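Local coordinates for protein ethylbenzene dehydrogenase alpha-subunit (Aromatoleum aromaticum, PDB 2IVF) that is the alpha subunit of a molybdenum enzyme of the molybdopterin oxidoreductase family and carries a molybdenum atom, two pterin guanosine dinucleotides and an iron/sulfur cluster, at residues 869-883 with 903-917. Numbering follows the deposited sequence.
Sequences RGQPVVHMNSKDAAE and IMVRTAPNVQPKQCI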
loop_
_atom_site.group_PDB
_atom_site.type_symbol
_atom_site.label_atom_id
_atom_site.label_comp_id
_atom_site.label_asym_id
_atom_site.label_seq_id
_atom_site.Cartn_x
_atom_site.Cartn_y
_atom_site.Cartn_z
ATOM N N ARG A 869 -2.060 11.849 -2.530
ATOM C CA ARG A 869 -2.303 13.027 -3.390
ATOM C C ARG A 869 -3.059 12.683 -4.685
ATOM O O ARG A 869 -3.440 13.576 -5.423
ATOM C CB ARG A 869 -1.006 13.739 -3.721
ATOM C CG ARG A 869 -0.161 14.227 -2.537
ATOM C CD ARG A 869 0.804 15.294 -3.002
ATOM N NE ARG A 869 1.625 15.777 -1.907
ATOM C CZ ARG A 869 2.665 16.575 -2.045
ATOM N NH1 ARG A 869 3.002 17.062 -3.245
ATOM N NH2 ARG A 869 3.365 16.917 -0.964
ATOM N N GLY A 870 -3.251 11.389 -4.943
ATOM C CA GLY A 870 -4.155 10.902 -6.014
ATOM C C GLY A 870 -3.523 10.948 -7.380
ATOM O O GLY A 870 -4.205 10.858 -8.392
ATOM N N GLN A 871 -2.208 11.102 -7.407
ATOM C CA GLN A 871 -1.474 11.340 -8.652
ATOM C C GLN A 871 -0.012 10.981 -8.474
ATOM O O GLN A 871 0.448 10.852 -7.339
ATOM C CB GLN A 871 -1.572 12.837 -9.032
ATOM C CG GLN A 871 -0.978 13.726 -8.009
ATOM C CD GLN A 871 -1.479 15.122 -8.136
ATOM O OE1 GLN A 871 -2.348 15.558 -7.385
ATOM N NE2 GLN A 871 -0.996 15.808 -9.134
ATOM N N PRO A 872 0.729 10.852 -9.584
ATOM C CA PRO A 872 2.139 10.595 -9.460
ATOM C C PRO A 872 2.891 11.704 -8.728
ATOM O O PRO A 872 2.588 12.894 -8.911
ATOM C CB PRO A 872 2.593 10.486 -10.911
ATOM C CG PRO A 872 1.357 9.966 -11.655
ATOM C CD PRO A 872 0.324 10.857 -11.001
ATOM N N VAL A 873 3.850 11.298 -7.897
ATOM C CA VAL A 873 4.645 12.209 -7.055
ATOM C C VAL A 873 6.106 11.816 -7.125
ATOM O O VAL A 873 6.430 10.618 -7.069
ATOM C CB VAL A 873 4.163 12.151 -5.592
ATOM C CG1 VAL A 873 5.061 12.974 -4.647
ATOM C CG2 VAL A 873 2.724 12.730 -5.487
ATOM N N VAL A 874 7.001 12.797 -7.257
ATOM C CA VAL A 874 8.408 12.532 -7.058
ATOM C C VAL A 874 8.844 13.110 -5.705
ATOM O O VAL A 874 8.536 14.254 -5.397
ATOM C CB VAL A 874 9.306 13.102 -8.164
ATOM C CG1 VAL A 874 9.149 14.620 -8.265
ATOM C CG2 VAL A 874 10.742 12.721 -7.878
ATOM N N HIS A 875 9.498 12.293 -4.864
ATOM C CA HIS A 875 10.007 12.800 -3.593
ATOM C C HIS A 875 11.412 13.336 -3.815
ATOM O O HIS A 875 12.278 12.635 -4.355
ATOM C CB HIS A 875 10.109 11.736 -2.509
ATOM C CG HIS A 875 8.808 11.066 -2.161
ATOM N ND1 HIS A 875 8.547 10.586 -0.893
ATOM C CD2 HIS A 875 7.720 10.767 -2.910
ATOM C CE1 HIS A 875 7.339 10.038 -0.873
ATOM N NE2 HIS A 875 6.818 10.134 -2.084
ATOM N N MET A 876 11.618 14.579 -3.411
ATOM C CA MET A 876 12.910 15.221 -3.534
ATOM C C MET A 876 13.362 15.707 -2.189
ATOM O O MET A 876 12.550 16.136 -1.368
ATOM C CB MET A 876 12.824 16.450 -4.435
ATOM C CG MET A 876 12.473 16.196 -5.862
ATOM S SD MET A 876 12.499 17.747 -6.775
ATOM C CE MET A 876 14.274 18.126 -6.682
ATOM N N ASN A 877 14.662 15.686 -1.955
ATOM C CA ASN A 877 15.208 16.380 -0.793
ATOM C C ASN A 877 14.849 17.853 -0.818
ATOM O O ASN A 877 14.955 18.529 -1.849
ATOM C CB ASN A 877 16.734 16.247 -0.775
ATOM C CG ASN A 877 17.354 16.958 0.409
ATOM O OD1 ASN A 877 17.653 18.172 0.346
ATOM N ND2 ASN A 877 17.461 16.245 1.515
ATOM N N SER A 878 14.440 18.380 0.339
ATOM C CA SER A 878 13.937 19.755 0.409
ATOM C C SER A 878 14.924 20.784 -0.113
ATOM O O SER A 878 14.539 21.716 -0.798
ATOM C CB SER A 878 13.612 20.130 1.877
ATOM O OG SER A 878 12.779 19.167 2.451
ATOM N N LYS A 879 16.190 20.644 0.251
ATOM C CA LYS A 879 17.176 21.597 -0.186
ATOM C C LYS A 879 17.440 21.475 -1.665
ATOM O O LYS A 879 17.574 22.482 -2.330
ATOM C CB LYS A 879 18.479 21.469 0.585
ATOM C CG LYS A 879 19.454 22.590 0.278
ATOM C CD LYS A 879 20.716 22.422 1.119
ATOM C CE LYS A 879 21.546 23.680 1.162
ATOM N NZ LYS A 879 22.432 23.745 -0.024
ATOM N N ASP A 880 17.533 20.253 -2.179
ATOM C CA ASP A 880 17.624 20.061 -3.623
ATOM C C ASP A 880 16.515 20.776 -4.346
ATOM O O ASP A 880 16.752 21.421 -5.363
ATOM C CB ASP A 880 17.524 18.592 -3.988
ATOM C CG ASP A 880 18.763 17.809 -3.625
ATOM O OD1 ASP A 880 19.825 18.405 -3.377
ATOM O OD2 ASP A 880 18.676 16.579 -3.655
ATOM N N ALA A 881 15.305 20.680 -3.836
ATOM C CA ALA A 881 14.148 21.305 -4.522
ATOM C C ALA A 881 14.295 22.794 -4.446
ATOM O O ALA A 881 14.120 23.500 -5.456
ATOM C CB ALA A 881 12.843 20.857 -3.898
ATOM N N ALA A 882 14.615 23.285 -3.248
ATOM C CA ALA A 882 14.792 24.712 -3.030
ATOM C C ALA A 882 15.842 25.271 -3.981
ATOM O O ALA A 882 15.663 26.336 -4.515
ATOM C CB ALA A 882 15.179 25.001 -1.552
ATOM N N GLU A 883 16.950 24.553 -4.182
ATOM C CA GLU A 883 17.998 25.028 -5.070
ATOM C C GLU A 883 17.572 25.105 -6.532
ATOM O O GLU A 883 18.132 25.884 -7.274
ATOM C CB GLU A 883 19.243 24.183 -4.942
ATOM C CG GLU A 883 19.870 24.348 -3.547
ATOM C CD GLU A 883 21.108 23.483 -3.347
ATOM O OE1 GLU A 883 21.151 22.366 -3.913
ATOM O OE2 GLU A 883 22.022 23.942 -2.616
ATOM N N ILE A 903 5.840 15.413 -13.258
ATOM C CA ILE A 903 5.380 14.787 -12.036
ATOM C C ILE A 903 5.302 15.836 -10.953
ATOM O O ILE A 903 6.059 16.810 -10.996
ATOM C CB ILE A 903 6.366 13.671 -11.679
ATOM C CG1 ILE A 903 5.773 12.730 -10.649
ATOM C CG2 ILE A 903 7.712 14.277 -11.317
ATOM C CD1 ILE A 903 6.539 11.368 -10.576
ATOM N N MET A 904 4.349 15.674 -10.039
ATOM C CA MET A 904 4.204 16.557 -8.880
ATOM C C MET A 904 5.298 16.286 -7.870
ATOM O O MET A 904 5.642 15.129 -7.626
ATOM C CB MET A 904 2.844 16.383 -8.223
ATOM C CG MET A 904 2.714 17.120 -6.858
ATOM S SD MET A 904 1.075 16.989 -6.180
ATOM C CE MET A 904 0.177 18.239 -7.118
ATOM N N VAL A 905 5.784 17.338 -7.216
ATOM C CA VAL A 905 6.900 17.239 -6.324
ATOM C C VAL A 905 6.408 17.193 -4.883
ATOM O O VAL A 905 5.521 17.951 -4.463
ATOM C CB VAL A 905 7.858 18.425 -6.479
ATOM C CG1 VAL A 905 8.981 18.393 -5.384
ATOM C CG2 VAL A 905 8.484 18.425 -7.869
ATOM N N ARG A 906 6.950 16.235 -4.166
ATOM C CA ARG A 906 6.900 16.220 -2.701
ATOM C C ARG A 906 8.304 16.521 -2.186
ATOM O O ARG A 906 9.235 15.850 -2.554
ATOM C CB ARG A 906 6.501 14.836 -2.245
ATOM C CG ARG A 906 6.793 14.532 -0.757
ATOM C CD ARG A 906 6.105 13.250 -0.331
ATOM N NE ARG A 906 4.699 13.474 -0.087
ATOM C CZ ARG A 906 3.715 12.677 -0.465
ATOM N NH1 ARG A 906 3.940 11.578 -1.155
ATOM N NH2 ARG A 906 2.487 13.031 -0.168
ATOM N N THR A 907 8.463 17.518 -1.325
ATOM C CA THR A 907 9.785 17.792 -0.739
ATOM C C THR A 907 9.834 17.176 0.642
ATOM O O THR A 907 8.861 17.252 1.374
ATOM C CB THR A 907 10.077 19.292 -0.654
ATOM O OG1 THR A 907 9.082 19.938 0.141
ATOM C CG2 THR A 907 10.063 19.917 -2.023
ATOM N N ALA A 908 10.944 16.526 0.981
ATOM C CA ALA A 908 11.089 15.910 2.308
ATOM C C ALA A 908 12.563 15.941 2.707
ATOM O O ALA A 908 13.418 15.748 1.874
ATOM C CB ALA A 908 10.554 14.494 2.288
ATOM N N PRO A 909 12.861 16.170 3.993
ATOM C CA PRO A 909 14.253 16.044 4.446
ATOM C C PRO A 909 14.779 14.608 4.444
ATOM O O PRO A 909 15.969 14.396 4.617
ATOM C CB PRO A 909 14.226 16.590 5.863
ATOM C CG PRO A 909 12.845 16.669 6.263
ATOM C CD PRO A 909 11.962 16.614 5.056
ATOM N N ASN A 910 13.890 13.630 4.313
ATOM C CA ASN A 910 14.301 12.254 4.440
ATOM C C ASN A 910 14.823 11.661 3.140
ATOM O O ASN A 910 15.245 10.535 3.136
ATOM C CB ASN A 910 13.202 11.376 5.014
ATOM C CG ASN A 910 11.917 11.443 4.215
ATOM O OD1 ASN A 910 11.942 11.460 2.998
ATOM N ND2 ASN A 910 10.805 11.512 4.905
ATOM N N VAL A 911 14.763 12.421 2.063
ATOM C CA VAL A 911 15.367 11.996 0.785
ATOM C C VAL A 911 16.832 12.345 0.806
ATOM O O VAL A 911 17.224 13.465 1.177
ATOM C CB VAL A 911 14.683 12.700 -0.389
ATOM C CG1 VAL A 911 15.357 12.291 -1.722
ATOM C CG2 VAL A 911 13.204 12.356 -0.398
ATOM N N GLN A 912 17.681 11.424 0.384
ATOM C CA GLN A 912 19.100 11.742 0.346
ATOM C C GLN A 912 19.354 12.830 -0.676
ATOM O O GLN A 912 18.763 12.806 -1.788
ATOM C CB GLN A 912 19.907 10.489 0.021
ATOM C CG GLN A 912 21.380 10.736 0.065
ATOM C CD GLN A 912 22.205 9.465 -0.087
ATOM O OE1 GLN A 912 23.195 9.472 -0.780
ATOM N NE2 GLN A 912 21.800 8.382 0.571
ATOM N N PRO A 913 20.233 13.798 -0.363
ATOM C CA PRO A 913 20.608 14.731 -1.428
ATOM C C PRO A 913 21.039 14.050 -2.731
ATOM O O PRO A 913 21.878 13.132 -2.703
ATOM C CB PRO A 913 21.818 15.472 -0.837
ATOM C CG PRO A 913 21.473 15.543 0.649
ATOM C CD PRO A 913 20.901 14.142 0.908
ATOM N N LYS A 914 20.474 14.525 -3.835
ATOM C CA LYS A 914 20.755 14.031 -5.203
ATOM C C LYS A 914 20.203 12.639 -5.443
ATOM O O LYS A 914 20.482 12.024 -6.441
ATOM C CB LYS A 914 22.235 14.115 -5.560
ATOM C CG LYS A 914 22.864 15.525 -5.382
ATOM C CD LYS A 914 22.009 16.674 -5.914
ATOM C CE LYS A 914 22.617 18.078 -5.527
ATOM N NZ LYS A 914 22.501 18.312 -4.022
ATOM N N GLN A 915 19.378 12.181 -4.535
ATOM C CA GLN A 915 18.484 11.055 -4.799
ATOM C C GLN A 915 17.131 11.693 -5.137
ATOM O O GLN A 915 16.799 12.733 -4.580
ATOM C CB GLN A 915 18.351 10.178 -3.552
ATOM C CG GLN A 915 17.341 9.005 -3.659
ATOM C CD GLN A 915 16.974 8.394 -2.327
ATOM O OE1 GLN A 915 17.167 9.004 -1.303
ATOM N NE2 GLN A 915 16.415 7.185 -2.355
ATOM N N CYS A 916 16.330 11.075 -5.999
ATOM C CA CYS A 916 14.892 11.386 -6.006
ATOM C C CYS A 916 14.185 10.055 -6.174
ATOM O O CYS A 916 14.772 9.070 -6.650
ATOM C CB CYS A 916 14.500 12.349 -7.119
ATOM S SG CYS A 916 14.916 11.748 -8.802
ATOM N N ILE A 917 12.933 10.030 -5.755
ATOM C CA ILE A 917 12.194 8.797 -5.632
ATOM C C ILE A 917 10.836 8.908 -6.285
ATOM O O ILE A 917 10.089 9.861 -6.012
ATOM C CB ILE A 917 11.916 8.508 -4.154
ATOM C CG1 ILE A 917 13.226 8.538 -3.340
ATOM C CG2 ILE A 917 11.173 7.161 -3.985
ATOM C CD1 ILE A 917 12.985 8.433 -1.815
HETATM O O HOH W 1 1.582 14.332 -10.876
HETATM O O HOH W 2 10.340 10.878 1.182
HETATM O O HOH W 3 16.349 15.303 -4.095
#
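Ile-903 CG2 presses on Val-874 CG1 at a tight 3.4 Å. On the other face of the strand Met-904, its CG anti to the backbone N (chi1 171°), brings SD to the guanidinium edge of Arg-869, whose NH1 donates weakly to the sulfur and reaches Val-905 O (2.9 Å) from above the carbonyl plane. Arg-906 runs extended as far as CD (chi1 163°), which lays that carbon over the centre of the His-875 ring, a CH-pi contact at 3.5 Å from the centroid. Its NH2 and Arg-869 NE both bond to Trp-130 O of the beta subunit. Strand 873-877 pairs in parallel with 903-908 and antiparallel with 915-917, within the mixed sheet of the dinucleotide-binding domain, whose clan is the double-psi beta-barrel. Beyond the type I turn 908-911, Asn-877 ND2 donates to Val-911 O, which lies close to the plane of the asparagine amide (2.8 Å), while OD1 caps helix 878-883. Lys-914 meets Asp-880 twice: its backbone N uses the syn lone pair of OD2 (2.7 Å, 177°), and NZ salt-bridges OD1 (2.8 Å). A water joins OD2 to Asn-877 N and Gln-915 O. Ile-917 and His-875 exchange two backbone hydrogen bonds, an antiparallel hydrogen-bonded pair.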